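Local coordinates for protein lamina-associated polypeptide 2 isoforms alpha/zeta (Mus musculus, PDB 2V0X) that forms dimers through this largely helical coiled-coil domain and, as a component of the nuclear lamina, probably links lamin A to chromatin, at residues B[59-64]-B[173-178]. The protein carries 2 engineered substitutions. Sequence-based numbering, arbitrary orientation.
Sequences CRYPVS and AFDEVR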
ATOM      1  N   CYS B  59       7.647  -2.289 -15.415  1.00 38.63           N
ATOM      2  CA  CYS B  59       8.547  -1.486 -16.247  1.00 42.39           C
ATOM      3  C   CYS B  59       9.099  -0.272 -15.543  1.00 38.71           C
ATOM      4  O   CYS B  59      10.243   0.117 -15.770  1.00 39.06           O
ATOM      5  CB  CYS B  59       7.861  -1.000 -17.530  1.00 45.36           C
ATOM      6  SG  CYS B  59       7.555  -2.302 -18.702  1.00 47.39           S
ATOM      7  N   ARG B  60       8.254   0.372 -14.754  1.00 34.13           N
ATOM      8  CA  ARG B  60       8.655   1.582 -14.070  1.00 35.18           C
ATOM      9  C   ARG B  60       9.405   1.352 -12.763  1.00 34.01           C
ATOM     10  O   ARG B  60      10.297   2.118 -12.411  1.00 35.24           O
ATOM     11  CB  ARG B  60       7.429   2.486 -13.875  1.00 46.06           C
ATOM     12  CG  ARG B  60       6.916   3.064 -15.200  1.00 62.11           C
ATOM     13  CD  ARG B  60       5.492   3.613 -15.118  1.00 68.41           C
ATOM     14  NE  ARG B  60       5.243   4.618 -16.157  1.00 85.19           N
ATOM     15  CZ  ARG B  60       4.919   4.357 -17.424  1.00 74.17           C
ATOM     16  NH1 ARG B  60       4.792   3.112 -17.852  1.00 66.56           N
ATOM     17  NH2 ARG B  60       4.727   5.352 -18.276  1.00 75.09           N
ATOM     18  N   TYR B  61       9.099   0.257 -12.083  1.00 30.99           N
ATOM     19  CA  TYR B  61       9.747  -0.042 -10.818  1.00 27.76           C
ATOM     20  C   TYR B  61      10.164  -1.498 -10.755  1.00 29.76           C
ATOM     21  O   TYR B  61       9.746  -2.234  -9.858  1.00 29.55           O
ATOM     22  CB  TYR B  61       8.776   0.287  -9.684  1.00 24.26           C
ATOM     23  CG  TYR B  61       8.315   1.725  -9.740  1.00 21.20           C
ATOM     24  CD1 TYR B  61       7.067   2.057 -10.251  1.00 19.84           C
ATOM     25  CD2 TYR B  61       9.133   2.755  -9.267  1.00 20.05           C
ATOM     26  CE1 TYR B  61       6.630   3.377 -10.277  1.00 23.27           C
ATOM     27  CE2 TYR B  61       8.705   4.076  -9.297  1.00 18.64           C
ATOM     28  CZ  TYR B  61       7.458   4.378  -9.794  1.00 24.35           C
ATOM     29  OH  TYR B  61       7.030   5.688  -9.782  1.00 26.50           O
ATOM     30  N   PRO B  62      11.064  -1.909 -11.665  1.00 33.62           N
ATOM     31  CA  PRO B  62      11.567  -3.281 -11.749  1.00 36.86           C
ATOM     32  C   PRO B  62      12.331  -3.742 -10.501  1.00 38.34           C
ATOM     33  O   PRO B  62      13.107  -2.991  -9.902  1.00 37.16           O
ATOM     34  CB  PRO B  62      12.485  -3.222 -12.972  1.00 38.42           C
ATOM     35  CG  PRO B  62      13.060  -1.841 -12.863  1.00 37.69           C
ATOM     36  CD  PRO B  62      11.837  -1.018 -12.554  1.00 35.27           C
ATOM     37  N   VAL B  63      12.121  -4.999 -10.134  1.00 40.14           N
ATOM     38  CA  VAL B  63      12.789  -5.577  -8.987  1.00 41.64           C
ATOM     39  C   VAL B  63      13.274  -6.975  -9.380  1.00 44.18           C
ATOM     40  O   VAL B  63      12.688  -7.624 -10.254  1.00 46.51           O
ATOM     41  CB  VAL B  63      11.854  -5.621  -7.758  1.00 41.33           C
ATOM     42  CG1 VAL B  63      12.479  -6.441  -6.634  1.00 41.38           C
ATOM     43  CG2 VAL B  63      11.593  -4.193  -7.251  1.00 41.74           C
ATOM     44  N   SER B  64      14.368  -7.409  -8.766  1.00 45.06           N
ATOM     45  CA  SER B  64      14.947  -8.709  -9.042  1.00 48.97           C
ATOM     46  C   SER B  64      15.296  -9.457  -7.763  1.00 47.39           C
ATOM     47  O   SER B  64      15.346  -8.866  -6.672  1.00 47.40           O
ATOM     48  CB  SER B  64      16.219  -8.545  -9.886  1.00 60.61           C
ATOM     49  OG  SER B  64      15.941  -7.920 -11.128  1.00 75.17           O
ATOM     50  N   ALA B 173       5.632   8.868  -5.199  1.00 25.17           N
ATOM     51  CA  ALA B 173       4.634   9.095  -4.159  1.00 25.13           C
ATOM     52  C   ALA B 173       3.210   9.075  -4.759  1.00 27.85           C
ATOM     53  O   ALA B 173       2.277   8.561  -4.138  1.00 30.14           O
ATOM     54  CB  ALA B 173       4.912  10.424  -3.441  1.00 25.03           C
ATOM     55  N   PHE B 174       3.034   9.637  -5.951  1.00 30.52           N
ATOM     56  CA  PHE B 174       1.721   9.611  -6.587  1.00 32.06           C
ATOM     57  C   PHE B 174       1.357   8.189  -7.041  1.00 30.57           C
ATOM     58  O   PHE B 174       0.199   7.792  -6.965  1.00 33.51           O
ATOM     59  CB  PHE B 174       1.626  10.619  -7.739  1.00 34.47           C
ATOM     60  CG  PHE B 174       1.321  12.008  -7.275  1.00 39.84           C
ATOM     61  CD1 PHE B 174       2.323  12.809  -6.725  1.00 43.47           C
ATOM     62  CD2 PHE B 174       0.016  12.476  -7.265  1.00 41.17           C
ATOM     63  CE1 PHE B 174       2.026  14.050  -6.160  1.00 43.19           C
ATOM     64  CE2 PHE B 174      -0.294  13.713  -6.704  1.00 42.52           C
ATOM     65  CZ  PHE B 174       0.717  14.499  -6.146  1.00 43.33           C
ATOM     66  N   ASP B 175       2.346   7.418  -7.484  1.00 24.86           N
ATOM     67  CA  ASP B 175       2.098   6.030  -7.879  1.00 23.86           C
ATOM     68  C   ASP B 175       1.722   5.183  -6.633  1.00 25.34           C
ATOM     69  O   ASP B 175       0.860   4.307  -6.712  1.00 26.27           O
ATOM     70  CB  ASP B 175       3.314   5.468  -8.619  1.00 25.86           C
ATOM     71  CG  ASP B 175       3.466   6.070 -10.032  1.00 33.18           C
ATOM     72  OD1 ASP B 175       2.457   6.497 -10.632  1.00 34.10           O
ATOM     73  OD2 ASP B 175       4.594   6.136 -10.543  1.00 34.66           O
ATOM     74  N   GLU B 176       2.337   5.487  -5.486  0.50 25.61           N
ATOM     75  CA  GLU B 176       2.050   4.776  -4.230  0.50 25.24           C
ATOM     76  C   GLU B 176       0.607   5.073  -3.816  0.50 25.08           C
ATOM     77  O   GLU B 176      -0.137   4.176  -3.403  0.50 25.87           O
ATOM     78  CB  GLU B 176       2.998   5.228  -3.109  0.50 24.10           C
ATOM     79  CG  GLU B 176       4.463   5.020  -3.418  0.50 27.44           C
ATOM     80  CD  GLU B 176       5.400   5.483  -2.310  0.50 34.72           C
ATOM     81  OE1 GLU B 176       5.310   6.651  -1.876  0.50 41.26           O
ATOM     82  OE2 GLU B 176       6.255   4.678  -1.897  0.50 44.40           O
ATOM     83  N   VAL B 177       0.215   6.334  -3.969  1.00 23.87           N
ATOM     84  CA  VAL B 177      -1.142   6.775  -3.633  1.00 25.03           C
ATOM     85  C   VAL B 177      -2.140   6.008  -4.525  1.00 25.30           C
ATOM     86  O   VAL B 177      -3.179   5.543  -4.064  1.00 25.78           O
ATOM     87  CB  VAL B 177      -1.299   8.323  -3.859  1.00 25.03           C
ATOM     88  CG1 VAL B 177      -2.797   8.748  -3.825  1.00 24.53           C
ATOM     89  CG2 VAL B 177      -0.545   9.101  -2.771  1.00 24.15           C
ATOM     90  N   ARG B 178      -1.804   5.879  -5.803  1.00 27.27           N
ATOM     91  CA  ARG B 178      -2.649   5.157  -6.765  1.00 28.54           C
ATOM     92  C   ARG B 178      -2.809   3.680  -6.372  1.00 26.75           C
ATOM     93  O   ARG B 178      -3.920   3.151  -6.347  1.00 28.20           O
ATOM     94  CB  ARG B 178      -2.056   5.265  -8.186  1.00 32.00           C
ATOM     95  CG  ARG B 178      -2.909   4.589  -9.256  1.00 50.61           C
ATOM     96  CD  ARG B 178      -2.572   5.083 -10.651  1.00 73.12           C
ATOM     97  NE  ARG B 178      -2.870   6.504 -10.807  1.00 84.80           N
ATOM     98  CZ  ARG B 178      -2.061   7.378 -11.398  1.00 83.26           C
ATOM     99  NH1 ARG B 178      -0.892   6.985 -11.894  1.00 68.19           N
ATOM    100  NH2 ARG B 178      -2.430   8.651 -11.503  1.00 87.08           N
TER
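Y61 reaches from an irregular stretch of chain to the side of a long helix, and its hydroxyl meets one oxygen of the D175 carboxylate. Y61 OH donates a hydrogen bond to D175 OD2 at 2.6 Å, and this pair makes nearly all of the contact between 59-64 and 173-178. The acceptor uses its anti lone pair, the one turned away from OD1. D175 OD2 lies at the edge of the tyrosine ring, in its plane, 3.4 Å from Y61 CE1, while the carboxylate plane is turned 78° from the ring, so the two flat groups meet nearly at right angles without stacking. The bond from CA to CB of D175 points toward the loop, and CG stands anti to the carbonyl carbon, beside the backbone N (chi1 -72°), which puts OD2 at the tyrosine hydroxyl. D175 OD1 forms a long salt bridge of 3.6 Å with R178 NH1, three residues further on along the same helix; this weak pairing may steady the carboxylate. Aspartate suits this partly exposed helix surface because its short side chain carries two acceptor oxygens, one for the hydroxyl and one to face R178. Tyrosine suits the buried position because its ring packs on I123 of helix 100-146 and on Y168 and A172 of helix 152-196, while the hydroxyl spans the remaining distance to the acid. A phenylalanine here would probably leave D175 OD2 without its hydroxyl donor and the loop without this polar tie to the helix. Tyrosine and aspartate thus join the loop between helices 35-46 and 66-72 to an antiparallel pair of long helices, 100-146 and 152-196, within the coiled-coil dimerization domain.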